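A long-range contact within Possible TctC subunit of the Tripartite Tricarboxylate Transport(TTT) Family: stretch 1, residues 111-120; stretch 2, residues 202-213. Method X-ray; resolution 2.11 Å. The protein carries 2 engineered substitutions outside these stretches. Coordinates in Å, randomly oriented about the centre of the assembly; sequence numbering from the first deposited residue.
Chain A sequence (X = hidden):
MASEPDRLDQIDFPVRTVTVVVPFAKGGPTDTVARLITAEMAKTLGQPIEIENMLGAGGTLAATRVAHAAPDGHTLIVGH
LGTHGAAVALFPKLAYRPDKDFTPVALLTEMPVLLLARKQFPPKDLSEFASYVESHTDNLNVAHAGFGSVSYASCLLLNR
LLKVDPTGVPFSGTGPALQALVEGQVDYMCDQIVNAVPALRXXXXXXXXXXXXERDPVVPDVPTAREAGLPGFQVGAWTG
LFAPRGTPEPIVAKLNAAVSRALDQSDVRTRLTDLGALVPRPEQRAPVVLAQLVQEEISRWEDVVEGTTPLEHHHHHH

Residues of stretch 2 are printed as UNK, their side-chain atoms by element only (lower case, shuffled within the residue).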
# COMPACT_ATOMS: atom_id res chain seq x y z
N MET A 111 7.21 -2.88 0.88
CA MET A 111 7.49 -2.49 2.27
C MET A 111 6.60 -3.30 3.20
O MET A 111 5.48 -3.70 2.85
CB MET A 111 7.21 -1.00 2.43
CG MET A 111 5.74 -0.64 2.33
SD MET A 111 5.52 1.15 2.38
CE MET A 111 5.86 1.61 0.69
N PRO A 112 7.07 -3.55 4.44
CA PRO A 112 6.21 -4.16 5.45
C PRO A 112 5.12 -3.21 5.97
O PRO A 112 5.18 -1.99 5.80
CB PRO A 112 7.19 -4.56 6.55
CG PRO A 112 8.32 -3.56 6.41
CD PRO A 112 8.43 -3.30 4.93
N VAL A 113 4.12 -3.85 6.55
CA VAL A 113 2.97 -3.25 7.27
C VAL A 113 3.23 -3.42 8.77
O VAL A 113 3.74 -4.50 9.18
CB VAL A 113 1.69 -3.97 6.84
CG1 VAL A 113 0.54 -3.73 7.81
CG2 VAL A 113 1.30 -3.58 5.42
N LEU A 114 2.82 -2.41 9.54
CA LEU A 114 2.94 -2.31 11.01
C LEU A 114 1.56 -2.21 11.63
O LEU A 114 0.72 -1.47 11.09
CB LEU A 114 3.73 -1.04 11.33
CG LEU A 114 5.22 -1.13 11.09
CD1 LEU A 114 5.88 0.23 11.17
CD2 LEU A 114 5.85 -2.06 12.12
N LEU A 115 1.36 -2.87 12.77
CA LEU A 115 0.18 -2.66 13.64
C LEU A 115 0.49 -1.46 14.53
O LEU A 115 1.41 -1.58 15.33
CB LEU A 115 -0.07 -3.93 14.44
CG LEU A 115 -1.14 -3.81 15.51
CD1 LEU A 115 -2.46 -3.34 14.90
CD2 LEU A 115 -1.30 -5.13 16.23
N LEU A 116 -0.18 -0.33 14.32
CA LEU A 116 0.01 0.91 15.13
C LEU A 116 -1.18 1.08 16.05
O LEU A 116 -2.27 0.61 15.71
CB LEU A 116 0.07 2.14 14.24
CG LEU A 116 1.02 2.09 13.05
CD1 LEU A 116 1.00 3.44 12.37
CD2 LEU A 116 2.43 1.70 13.48
N ALA A 117 -1.00 1.78 17.15
CA ALA A 117 -2.14 2.23 17.97
C ALA A 117 -1.88 3.65 18.43
O ALA A 117 -0.71 4.12 18.37
CB ALA A 117 -2.36 1.30 19.14
N ARG A 118 -2.96 4.30 18.87
CA ARG A 118 -2.89 5.59 19.60
C ARG A 118 -1.93 5.43 20.79
O ARG A 118 -1.90 4.33 21.38
CB ARG A 118 -4.31 6.01 19.99
CG ARG A 118 -5.09 4.99 20.82
CD ARG A 118 -6.40 5.65 21.20
NE ARG A 118 -7.15 4.90 22.19
CZ ARG A 118 -6.93 4.96 23.49
NH1 ARG A 118 -5.97 5.74 23.98
NH2 ARG A 118 -7.66 4.22 24.31
N LYS A 119 -1.14 6.49 21.04
CA LYS A 119 -0.08 6.62 22.08
C LYS A 119 -0.46 5.91 23.39
O LYS A 119 0.38 5.18 23.94
CB LYS A 119 0.12 8.11 22.42
CG LYS A 119 1.34 8.80 21.83
CD LYS A 119 1.34 10.31 22.13
CE LYS A 119 2.69 10.87 22.54
NZ LYS A 119 2.98 12.15 21.86
N GLN A 120 -1.67 6.16 23.89
CA GLN A 120 -2.13 5.75 25.24
C GLN A 120 -2.94 4.45 25.14
O GLN A 120 -3.61 4.10 26.12
CB GLN A 120 -3.00 6.85 25.88
CG GLN A 120 -2.51 8.28 25.60
CD GLN A 120 -1.22 8.57 26.32
OE1 GLN A 120 -0.78 7.81 27.18
NE2 GLN A 120 -0.60 9.69 25.97
N UNK A 202 8.49 10.88 15.72
CA UNK A 202 8.03 12.05 16.52
C UNK A 202 7.35 11.56 17.81
O UNK A 202 6.96 12.42 18.60
c UNK A 202 7.12 12.94 15.69
c UNK A 202 7.83 13.62 14.54
o UNK A 202 5.81 14.07 13.34
o UNK A 202 7.36 15.64 13.37
c UNK A 202 6.93 14.51 13.68
N UNK A 203 7.24 10.25 18.01
CA UNK A 203 6.59 9.61 19.17
C UNK A 203 5.07 9.78 19.20
O UNK A 203 4.50 9.58 20.30
N UNK A 204 4.42 10.07 18.08
CA UNK A 204 2.97 10.43 18.04
C UNK A 204 2.09 9.17 18.02
O UNK A 204 0.90 9.29 18.33
n UNK A 204 3.54 15.63 14.49
c UNK A 204 3.18 13.46 15.65
c UNK A 204 3.11 14.97 15.75
c UNK A 204 2.65 11.33 16.85
c UNK A 204 3.09 12.77 16.99
N UNK A 205 2.63 8.01 17.68
CA UNK A 205 1.86 6.74 17.75
C UNK A 205 2.85 5.66 18.17
O UNK A 205 4.04 5.98 18.30
c UNK A 205 2.21 6.19 15.30
c UNK A 205 1.19 6.40 16.40
c UNK A 205 0.17 7.44 15.99
N UNK A 206 2.36 4.43 18.35
CA UNK A 206 3.23 3.28 18.69
C UNK A 206 2.89 2.11 17.77
O UNK A 206 1.75 2.06 17.25
c UNK A 206 3.11 2.94 20.18
c UNK A 206 0.43 2.00 22.74
c UNK A 206 1.71 2.58 22.21
n UNK A 206 0.56 1.65 24.18
c UNK A 206 1.71 2.75 20.71
N UNK A 207 3.90 1.27 17.51
CA UNK A 207 3.82 -0.00 16.77
C UNK A 207 3.79 -1.13 17.79
O UNK A 207 4.51 -1.02 18.76
c UNK A 207 5.01 -0.15 15.85
N UNK A 208 2.96 -2.15 17.60
CA UNK A 208 3.01 -3.40 18.41
C UNK A 208 3.88 -4.41 17.67
O UNK A 208 4.85 -4.88 18.27
c UNK A 208 0.15 -1.99 19.49
c UNK A 208 1.04 -3.49 21.10
c UNK A 208 1.59 -3.90 18.69
c UNK A 208 0.41 -2.78 22.11
c UNK A 208 -0.34 -1.66 21.82
c UNK A 208 0.90 -3.11 19.78
o UNK A 208 -0.96 -0.97 22.83
c UNK A 208 -0.48 -1.27 20.50
N UNK A 209 3.59 -4.69 16.40
CA UNK A 209 4.37 -5.69 15.61
C UNK A 209 4.53 -5.19 14.17
O UNK A 209 3.83 -4.26 13.78
c UNK A 209 3.75 -7.09 15.68
c UNK A 209 3.89 -7.66 17.08
c UNK A 209 2.30 -7.12 15.24
N UNK A 210 5.52 -5.76 13.48
CA UNK A 210 5.74 -5.59 12.02
C UNK A 210 5.33 -6.92 11.38
O UNK A 210 5.68 -7.98 11.95
c UNK A 210 7.19 -5.17 11.73
c UNK A 210 8.75 -4.17 9.98
c UNK A 210 8.19 -6.19 12.24
c UNK A 210 7.42 -4.85 10.25
N UNK A 211 4.53 -6.87 10.33
CA UNK A 211 3.97 -8.06 9.65
C UNK A 211 4.99 -8.55 8.62
O UNK A 211 4.71 -8.47 7.41
c UNK A 211 2.65 -7.74 9.01
N UNK A 212 6.13 -9.02 9.12
CA UNK A 212 7.33 -9.41 8.34
C UNK A 212 8.01 -10.58 9.04
O UNK A 212 7.74 -10.79 10.25
c UNK A 212 8.27 -8.24 8.20
N UNK A 213 8.85 -11.30 8.30
CA UNK A 213 9.72 -12.42 8.75
C UNK A 213 10.84 -11.90 9.65
O UNK A 213 11.28 -12.65 10.53
c UNK A 213 10.33 -13.12 7.57
o UNK A 213 9.33 -13.79 6.83
O HOH W 1 -1.77 8.59 19.38

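Position 202 carries three carbons, the third bearing two oxygens: a carboxylate on a two-carbon stem, too far from stretch 1 to touch it. This is E202, an acid suited to an exposed site. Position 203 has no side-chain atoms, and its phi is +70°, which favours a residue without a CB. It is G203, closing a helix with a Schellman motif; its carbonyl O lies 3.2 Å from K119 CE.

Position 204 has four carbons in a row ending in nitrogen, the mark of K204. Its CA-to-CB bond points away from stretch 1, and its NZ forms a salt bridge with E202 OE1 at 3.0 Å. The O of water 1 lies 3.0 Å from K204 O and accepts from K119 N at 2.8 Å.

At 205 one carbon carries two others, so the residue is V205. The compact branched side chain is buried, with CG2 4.2 Å from L116 CD1. Position 206 again shows four carbons ending in nitrogen, and is K206. Here the aliphatic stem is used: CD lies 3.4 Å from K119 O and CE 3.6 Å from R118 O, and the side chain ends nearer to stretch 1 than its CB suggests. Its backbone pairs with A117 in both directions, A117 N to K206 O at 2.8 Å and K206 N to A117 O at 3.1 Å.

A single carbon at 207 identifies A207. Its CB meets L116 CD2 at 4.0 Å and L114 CD2 at 4.3 Å, a small methyl beside two leucine branches. At 208 one carbon leads to a six-carbon ring bearing an oxygen: Y208. A117 CB lies 3.5 Å from Y208 CE2, at the ring edge, and K206 NZ makes a weak hydrogen bond to Y208 OH at 3.3 Å, though the place of that oxygen is less sure. The chain turns a corner here, yet Y208 N still donates to L115 O at 2.8 Å.

Position 209, one carbon carrying two, is V209, branched, apolar and suited to a buried site, where its CG2 packs 4.1 Å from L115 CB; its O accepts from L115 N at 3.0 Å. Position 210 has four carbons forked at the first, one arm two carbons long: I210. Also buried, it offers apolar surface to two partners: its CB lies 3.4 Å from L114 CD2, and the longer arm brings CD1 within 3.6 Å of P112 CG.

Positions 211 and 212 have one carbon each, so both are alanines, whose single methyls point toward stretch 1 and make modest apolar contacts. A211 CB lies 4.5 Å from V113 CB, and A211 N donates to V113 O at 2.8 Å. A212 sets its CB 4.2 Å from P112 CB. Position 213, one carbon then an oxygen, is S213, exposed and out of reach, its hydroxyl bonded elsewhere in the structure.

The contact is an antiparallel pairing interrupted by the corner at Y208. Five backbone hydrogen bonds fix the register, while L114, L116, A207 and I210 line one face and A117 and K206 share the other. Together the stretches bury 833 Å².

Stretch 2 202-213: EGKVKAYVIAAS
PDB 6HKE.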